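Local coordinates for PAN2-PAN3 deadenylation complex catalytic subunit pan2 (Neurospora crassa, PDB 4CZW), which probably shortens the poly(A) tails of mRNA exonucleolytically, as the catalytic subunit of the PAN2-PAN3 deadenylation complex, at residues H70-C75 against K535-V540; L85-D90 against S528-Y533. One frame throughout, in Å; residues are numbered along the deposited sequence.

How the contacts relate
Starting from the N terminus, the chain runs down helix 61-71, turns through a zinc-binding loop and enters helix 81-94, all within the ubiquitin protease-like domain. It then completes that domain and crosses into the exonuclease, where helix 529-541 comes back to meet both early pieces. Segment 85-90 pairs with 528-533 (contact 2), closing a loop of 437 residues, and this loop lies wholly within the one of 459 residues that contact 1 closes between 70-75 and 535-540. The closures do not cross. Their centres are about 8 Å apart; one exonuclease helix packs on the end of helix 61-71 with its following turn, and on helix 81-94, tying the two domains together.

Contact 1 of 2, residues H70-C75 against K535-V540; sequences HAATAC and KLWVLV. With ZN (zinc ion), chain B.
His70 O, just before the Ala71 that meets Trp537, is gripped twice by Thr73: Thr73 N bonds His70 O at 3.0 Å, and Thr73 OG1 donates to the same oxygen in the carbonyl plane. That OG1 also accepts from Cys75 N at 3.3 Å, an ST turn. A threonine suits this place because one hydroxyl can both close the end of helix 61-71 and shape the loop after it. His70, at the end of that helix, reaches the zinc ion through NE2 (2.0 Å), and the turn brings Cys75 SG to the same ion; Cys80 and Cys83 complete the site. Against this turn comes the six-membered ring of Trp537, touching it with CZ3 and CH2. Its CG stands anti to the backbone N (chi1 -177°), which sends the ring out to the helix end. There CZ3 comes 3.4 Å from Ala71 O, approaching obliquely, while Ala72 CA sits at the ring edge and the CB of Ala71 lies 4.2 Å from CH2. Small alanines let the broad indole come close to the backbone. Tyr87 meets the same indole, and Trp537 NE1 makes a weak hydrogen bond to Asp90. With an alanine here, a gap would probably open beside Ala71 and Ala72, and Asp90 would be left without that weak donor. Between the segments the contact is van der Waals packing, without a polar bond, on a turn that zinc and Thr73 probably hold in shape.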
ATOM      1  N   HIS A  70      -0.512 -12.795  -1.896  1.00 45.28           N
ATOM      2  CA  HIS A  70      -1.835 -12.797  -2.509  1.00 49.30           C
ATOM      3  C   HIS A  70      -1.842 -12.078  -3.854  1.00 50.19           C
ATOM      4  O   HIS A  70      -2.422 -12.565  -4.824  1.00 46.61           O
ATOM      5  CB  HIS A  70      -2.865 -12.150  -1.584  1.00 35.89           C
ATOM      6  CG  HIS A  70      -4.190 -11.913  -2.240  1.00 40.59           C
ATOM      7  ND1 HIS A  70      -5.081 -12.930  -2.505  1.00 42.91           N
ATOM      8  CD2 HIS A  70      -4.767 -10.779  -2.702  1.00 46.41           C
ATOM      9  CE1 HIS A  70      -6.154 -12.432  -3.092  1.00 39.14           C
ATOM     10  NE2 HIS A  70      -5.988 -11.128  -3.225  1.00 41.92           N
ATOM     11  N   ALA A  71      -1.201 -10.914  -3.902  1.00 43.92           N
ATOM     12  CA  ALA A  71      -1.157 -10.107  -5.116  1.00 48.08           C
ATOM     13  C   ALA A  71      -0.465 -10.843  -6.259  1.00 44.63           C
ATOM     14  O   ALA A  71      -0.744 -10.591  -7.432  1.00 47.24           O
ATOM     15  CB  ALA A  71      -0.461  -8.784  -4.843  1.00 44.82           C
ATOM     16  N   ALA A  72       0.432 -11.759  -5.911  1.00 34.58           N
ATOM     17  CA  ALA A  72       1.198 -12.502  -6.903  1.00 40.60           C
ATOM     18  C   ALA A  72       0.406 -13.664  -7.500  1.00 52.81           C
ATOM     19  O   ALA A  72       0.895 -14.364  -8.387  1.00 50.49           O
ATOM     20  CB  ALA A  72       2.492 -13.010  -6.289  1.00 38.87           C
ATOM     21  N   THR A  73      -0.814 -13.871  -7.012  1.00 49.03           N
ATOM     22  CA  THR A  73      -1.661 -14.945  -7.522  1.00 50.19           C
ATOM     23  C   THR A  73      -2.412 -14.498  -8.770  1.00 49.93           C
ATOM     24  O   THR A  73      -2.167 -13.415  -9.300  1.00 50.95           O
ATOM     25  CB  THR A  73      -2.677 -15.424  -6.467  1.00 53.07           C
ATOM     26  OG1 THR A  73      -3.650 -14.398  -6.231  1.00 41.86           O
ATOM     27  CG2 THR A  73      -1.974 -15.770  -5.162  1.00 53.14           C
ATOM     28  N   ALA A  74      -3.332 -15.338  -9.232  1.00 45.48           N
ATOM     29  CA  ALA A  74      -4.099 -15.049 -10.436  1.00 41.77           C
ATOM     30  C   ALA A  74      -5.378 -14.282 -10.119  1.00 45.43           C
ATOM     31  O   ALA A  74      -6.280 -14.200 -10.953  1.00 48.32           O
ATOM     32  CB  ALA A  74      -4.431 -16.338 -11.173  1.00 40.00           C
ATOM     33  N   CYS A  75      -5.443 -13.721  -8.914  1.00 52.89           N
ATOM     34  CA  CYS A  75      -6.620 -12.992  -8.447  1.00 44.88           C
ATOM     35  C   CYS A  75      -7.022 -11.875  -9.404  1.00 46.23           C
ATOM     36  O   CYS A  75      -6.251 -10.948  -9.651  1.00 54.20           O
ATOM     37  CB  CYS A  75      -6.367 -12.417  -7.051  1.00 42.53           C
ATOM     38  SG  CYS A  75      -7.716 -11.406  -6.388  1.00 43.89           S
ATOM     39  N   LYS A 535      -1.369  -6.896 -15.354  1.00 45.26           N
ATOM     40  CA  LYS A 535      -0.470  -7.282 -16.435  1.00 53.35           C
ATOM     41  C   LYS A 535       0.852  -6.533 -16.336  1.00 48.53           C
ATOM     42  O   LYS A 535       1.924  -7.134 -16.381  1.00 45.03           O
ATOM     43  CB  LYS A 535      -1.119  -7.019 -17.796  1.00 42.96           C
ATOM     44  CG  LYS A 535      -2.432  -7.749 -18.013  1.00 45.39           C
ATOM     45  CD  LYS A 535      -3.029  -7.405 -19.365  1.00 38.20           C
ATOM     46  CE  LYS A 535      -4.363  -8.101 -19.573  1.00 41.69           C
ATOM     47  NZ  LYS A 535      -4.974  -7.743 -20.882  1.00 38.16           N
ATOM     48  N   LEU A 536       0.765  -5.214 -16.196  1.00 41.67           N
ATOM     49  CA  LEU A 536       1.949  -4.369 -16.106  1.00 44.11           C
ATOM     50  C   LEU A 536       2.760  -4.680 -14.852  1.00 45.15           C
ATOM     51  O   LEU A 536       3.989  -4.685 -14.885  1.00 44.09           O
ATOM     52  CB  LEU A 536       1.552  -2.892 -16.123  1.00 43.99           C
ATOM     53  CG  LEU A 536       0.720  -2.440 -17.325  1.00 39.37           C
ATOM     54  CD1 LEU A 536       0.449  -0.945 -17.262  1.00 29.26           C
ATOM     55  CD2 LEU A 536       1.416  -2.810 -18.625  1.00 39.94           C
ATOM     56  N   TRP A 537       2.062  -4.946 -13.751  1.00 44.47           N
ATOM     57  CA  TRP A 537       2.717  -5.255 -12.484  1.00 36.23           C
ATOM     58  C   TRP A 537       3.497  -6.562 -12.570  1.00 38.62           C
ATOM     59  O   TRP A 537       4.595  -6.676 -12.026  1.00 36.73           O
ATOM     60  CB  TRP A 537       1.690  -5.329 -11.351  1.00 39.26           C
ATOM     61  CG  TRP A 537       2.306  -5.568 -10.006  1.00 40.34           C
ATOM     62  CD1 TRP A 537       2.932  -4.647  -9.216  1.00 42.94           C
ATOM     63  CD2 TRP A 537       2.357  -6.809  -9.291  1.00 36.24           C
ATOM     64  NE1 TRP A 537       3.371  -5.237  -8.056  1.00 42.63           N
ATOM     65  CE2 TRP A 537       3.030  -6.564  -8.077  1.00 39.54           C
ATOM     66  CE3 TRP A 537       1.900  -8.104  -9.559  1.00 40.20           C
ATOM     67  CZ2 TRP A 537       3.255  -7.564  -7.133  1.00 40.95           C
ATOM     68  CZ3 TRP A 537       2.126  -9.095  -8.621  1.00 41.98           C
ATOM     69  CH2 TRP A 537       2.797  -8.819  -7.422  1.00 45.48           C
ATOM     70  N   VAL A 538       2.921  -7.546 -13.253  1.00 45.23           N
ATOM     71  CA  VAL A 538       3.585  -8.828 -13.460  1.00 43.04           C
ATOM     72  C   VAL A 538       4.835  -8.648 -14.318  1.00 40.44           C
ATOM     73  O   VAL A 538       5.897  -9.187 -14.003  1.00 45.25           O
ATOM     74  CB  VAL A 538       2.640  -9.855 -14.126  1.00 44.50           C
ATOM     75  CG1 VAL A 538       3.424 -11.042 -14.665  1.00 44.49           C
ATOM     76  CG2 VAL A 538       1.582 -10.319 -13.139  1.00 39.53           C
ATOM     77  N   LEU A 539       4.703  -7.871 -15.388  1.00 44.31           N
ATOM     78  CA  LEU A 539       5.809  -7.622 -16.308  1.00 44.82           C
ATOM     79  C   LEU A 539       6.990  -6.943 -15.617  1.00 47.38           C
ATOM     80  O   LEU A 539       8.145  -7.195 -15.960  1.00 45.08           O
ATOM     81  CB  LEU A 539       5.335  -6.772 -17.490  1.00 43.04           C
ATOM     82  CG  LEU A 539       4.377  -7.460 -18.465  1.00 40.60           C
ATOM     83  CD1 LEU A 539       3.833  -6.468 -19.480  1.00 39.83           C
ATOM     84  CD2 LEU A 539       5.067  -8.623 -19.162  1.00 37.42           C
ATOM     85  N   VAL A 540       6.697  -6.088 -14.642  1.00 41.12           N
ATOM     86  CA  VAL A 540       7.745  -5.429 -13.870  1.00 41.70           C
ATOM     87  C   VAL A 540       8.502  -6.440 -13.014  1.00 44.54           C
ATOM     88  O   VAL A 540       9.733  -6.455 -12.998  1.00 47.47           O
ATOM     89  CB  VAL A 540       7.172  -4.320 -12.964  1.00 41.83           C
ATOM     90  CG1 VAL A 540       8.242  -3.793 -12.019  1.00 35.99           C
ATOM     91  CG2 VAL A 540       6.600  -3.192 -13.804  1.00 45.37           C
TER
HETATM   92 ZN    ZN B3094      -6.765 -10.031  -4.752  1.00 47.14          ZN

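Contact 2 of 2, residues L85-D90 against S528-Y533; sequences LGYVFD and SPKTAY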
ATOM      1  N   LEU A  85      -3.037  -3.459  -1.783  1.00 46.51           N
ATOM      2  CA  LEU A  85      -2.063  -3.354  -0.703  1.00 47.02           C
ATOM      3  C   LEU A  85      -0.707  -3.887  -1.145  1.00 41.89           C
ATOM      4  O   LEU A  85       0.332  -3.320  -0.809  1.00 43.92           O
ATOM      5  CB  LEU A  85      -2.543  -4.107   0.541  1.00 51.57           C
ATOM      6  CG  LEU A  85      -3.251  -3.283   1.618  1.00 43.75           C
ATOM      7  CD1 LEU A  85      -3.720  -4.178   2.751  1.00 54.48           C
ATOM      8  CD2 LEU A  85      -2.331  -2.197   2.148  1.00 46.29           C
ATOM      9  N   GLY A  86      -0.726  -4.979  -1.901  1.00 37.49           N
ATOM     10  CA  GLY A  86       0.494  -5.562  -2.425  1.00 44.75           C
ATOM     11  C   GLY A  86       1.182  -4.627  -3.399  1.00 45.70           C
ATOM     12  O   GLY A  86       2.410  -4.530  -3.417  1.00 37.30           O
ATOM     13  N   TYR A  87       0.387  -3.933  -4.207  1.00 43.36           N
ATOM     14  CA  TYR A  87       0.913  -2.986  -5.185  1.00 43.07           C
ATOM     15  C   TYR A  87       1.612  -1.820  -4.494  1.00 45.55           C
ATOM     16  O   TYR A  87       2.714  -1.429  -4.878  1.00 50.62           O
ATOM     17  CB  TYR A  87      -0.205  -2.461  -6.089  1.00 37.88           C
ATOM     18  CG  TYR A  87      -0.961  -3.537  -6.839  1.00 42.46           C
ATOM     19  CD1 TYR A  87      -0.360  -4.749  -7.155  1.00 36.24           C
ATOM     20  CD2 TYR A  87      -2.278  -3.337  -7.233  1.00 39.49           C
ATOM     21  CE1 TYR A  87      -1.050  -5.732  -7.840  1.00 31.68           C
ATOM     22  CE2 TYR A  87      -2.975  -4.314  -7.918  1.00 40.04           C
ATOM     23  CZ  TYR A  87      -2.357  -5.509  -8.218  1.00 40.09           C
ATOM     24  OH  TYR A  87      -3.051  -6.483  -8.900  1.00 44.77           O
ATOM     25  N   VAL A  88       0.962  -1.272  -3.472  1.00 45.25           N
ATOM     26  CA  VAL A  88       1.514  -0.152  -2.719  1.00 42.14           C
ATOM     27  C   VAL A  88       2.778  -0.562  -1.971  1.00 42.18           C
ATOM     28  O   VAL A  88       3.773   0.164  -1.972  1.00 40.13           O
ATOM     29  CB  VAL A  88       0.486   0.415  -1.718  1.00 42.45           C
ATOM     30  CG1 VAL A  88       1.108   1.523  -0.882  1.00 41.02           C
ATOM     31  CG2 VAL A  88      -0.740   0.927  -2.455  1.00 48.57           C
ATOM     32  N   PHE A  89       2.734  -1.732  -1.340  1.00 45.54           N
ATOM     33  CA  PHE A  89       3.890  -2.257  -0.620  1.00 44.44           C
ATOM     34  C   PHE A  89       5.056  -2.498  -1.568  1.00 46.03           C
ATOM     35  O   PHE A  89       6.215  -2.273  -1.216  1.00 49.67           O
ATOM     36  CB  PHE A  89       3.533  -3.556   0.106  1.00 45.75           C
ATOM     37  CG  PHE A  89       2.590  -3.370   1.262  1.00 47.20           C
ATOM     38  CD1 PHE A  89       2.324  -2.107   1.765  1.00 41.93           C
ATOM     39  CD2 PHE A  89       1.976  -4.463   1.849  1.00 42.56           C
ATOM     40  CE1 PHE A  89       1.458  -1.937   2.828  1.00 40.82           C
ATOM     41  CE2 PHE A  89       1.110  -4.301   2.913  1.00 45.28           C
ATOM     42  CZ  PHE A  89       0.852  -3.036   3.405  1.00 44.89           C
ATOM     43  N   ASP A  90       4.737  -2.955  -2.774  1.00 45.56           N
ATOM     44  CA  ASP A  90       5.746  -3.221  -3.789  1.00 42.93           C
ATOM     45  C   ASP A  90       6.410  -1.925  -4.238  1.00 52.61           C
ATOM     46  O   ASP A  90       7.615  -1.884  -4.473  1.00 45.21           O
ATOM     47  CB  ASP A  90       5.122  -3.942  -4.985  1.00 41.04           C
ATOM     48  CG  ASP A  90       6.157  -4.598  -5.875  1.00 44.29           C
ATOM     49  OD1 ASP A  90       7.247  -4.935  -5.367  1.00 44.09           O
ATOM     50  OD2 ASP A  90       5.875  -4.782  -7.077  1.00 45.22           O
ATOM     51  N   SER A 528     -11.269  -4.054 -16.620  1.00 44.92           N
ATOM     52  CA  SER A 528     -11.256  -3.311 -15.367  1.00 46.56           C
ATOM     53  C   SER A 528      -9.859  -2.743 -15.115  1.00 49.50           C
ATOM     54  O   SER A 528      -8.873  -3.298 -15.598  1.00 51.55           O
ATOM     55  CB  SER A 528     -11.694  -4.209 -14.206  1.00 46.80           C
ATOM     56  OG  SER A 528     -10.709  -5.185 -13.915  1.00 52.52           O
ATOM     57  N   PRO A 529      -9.775  -1.626 -14.370  1.00 44.93           N
ATOM     58  CA  PRO A 529      -8.497  -0.964 -14.076  1.00 40.85           C
ATOM     59  C   PRO A 529      -7.442  -1.895 -13.480  1.00 46.35           C
ATOM     60  O   PRO A 529      -6.286  -1.865 -13.904  1.00 49.81           O
ATOM     61  CB  PRO A 529      -8.892   0.114 -13.063  1.00 34.45           C
ATOM     62  CG  PRO A 529     -10.301   0.434 -13.402  1.00 47.98           C
ATOM     63  CD  PRO A 529     -10.920  -0.865 -13.835  1.00 37.70           C
ATOM     64  N   LYS A 530      -7.841  -2.711 -12.511  1.00 48.17           N
ATOM     65  CA  LYS A 530      -6.909  -3.601 -11.828  1.00 44.96           C
ATOM     66  C   LYS A 530      -6.466  -4.747 -12.733  1.00 40.24           C
ATOM     67  O   LYS A 530      -5.360  -5.268 -12.591  1.00 46.96           O
ATOM     68  CB  LYS A 530      -7.546  -4.146 -10.546  1.00 47.40           C
ATOM     69  CG  LYS A 530      -6.636  -5.022  -9.700  1.00 45.89           C
ATOM     70  CD  LYS A 530      -7.066  -6.477  -9.762  1.00 50.32           C
ATOM     71  CE  LYS A 530      -6.287  -7.326  -8.774  1.00 49.87           C
ATOM     72  NZ  LYS A 530      -6.795  -8.725  -8.722  1.00 42.74           N
ATOM     73  N   THR A 531      -7.330  -5.132 -13.667  1.00 46.99           N
ATOM     74  CA  THR A 531      -7.013  -6.202 -14.607  1.00 46.19           C
ATOM     75  C   THR A 531      -5.850  -5.805 -15.510  1.00 49.48           C
ATOM     76  O   THR A 531      -4.916  -6.581 -15.715  1.00 51.44           O
ATOM     77  CB  THR A 531      -8.229  -6.571 -15.479  1.00 42.74           C
ATOM     78  OG1 THR A 531      -9.315  -6.981 -14.639  1.00 56.28           O
ATOM     79  CG2 THR A 531      -7.879  -7.702 -16.434  1.00 31.99           C
ATOM     80  N   ALA A 532      -5.911  -4.590 -16.043  1.00 43.31           N
ATOM     81  CA  ALA A 532      -4.853  -4.083 -16.907  1.00 43.75           C
ATOM     82  C   ALA A 532      -3.587  -3.795 -16.107  1.00 42.33           C
ATOM     83  O   ALA A 532      -2.477  -4.039 -16.580  1.00 51.98           O
ATOM     84  CB  ALA A 532      -5.316  -2.834 -17.632  1.00 44.65           C
ATOM     85  N   TYR A 533      -3.764  -3.275 -14.897  1.00 37.91           N
ATOM     86  CA  TYR A 533      -2.640  -2.976 -14.018  1.00 34.52           C
ATOM     87  C   TYR A 533      -1.893  -4.250 -13.646  1.00 40.27           C
ATOM     88  O   TYR A 533      -0.666  -4.253 -13.536  1.00 41.83           O
ATOM     89  CB  TYR A 533      -3.120  -2.259 -12.752  1.00 39.94           C
ATOM     90  CG  TYR A 533      -2.003  -1.807 -11.836  1.00 33.79           C
ATOM     91  CD1 TYR A 533      -1.469  -2.666 -10.881  1.00 29.54           C
ATOM     92  CD2 TYR A 533      -1.487  -0.521 -11.920  1.00 33.58           C
ATOM     93  CE1 TYR A 533      -0.447  -2.257 -10.044  1.00 38.54           C
ATOM     94  CE2 TYR A 533      -0.468  -0.104 -11.086  1.00 38.16           C
ATOM     95  CZ  TYR A 533       0.047  -0.975 -10.150  1.00 37.16           C
ATOM     96  OH  TYR A 533       1.063  -0.562  -9.318  1.00 39.23           O
TER
HETATM   97  O   HOH W   1       2.862  -1.567  -7.920  1.00 41.20           O
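Tyr87 and Tyr533 join two helices, 81-94 of the protease-like domain and the start of 529-541 in the exonuclease domain, the latter with Ser528 as its N-cap. The tight part is between the rings. Tyr533 CE1 sits over one face of the Tyr87 ring, 3.5 Å from Tyr87 CG and displaced toward the rim; the planes meet obliquely at 48°, and the two side chains slide past each other in opposite directions. Both rings give a flat surface to pack, and Tyr533 also uses its hydroxyl at the far end. Lys530 crosses Tyr87 at about a right angle, its CG at the ring edge and its CE 3.3 Å from Tyr87 OH. A bend at chi2 (-109°) turns the lysine chain toward the zinc loop, where NZ bonds the carbonyls of Cys75 and Ala77; so near a zinc site with three cysteines, its charge may help offset that of the thiolates. At the far end, by the Tyr87 backbone, the packing gives way to a single bridging water. Tyr533 OH is hydrogen-bonded to Asn559 O, and in the plane of its ring, at the edge, the water donates to that hydroxyl and, at 3.0 Å from the water oxygen, to Tyr87 O.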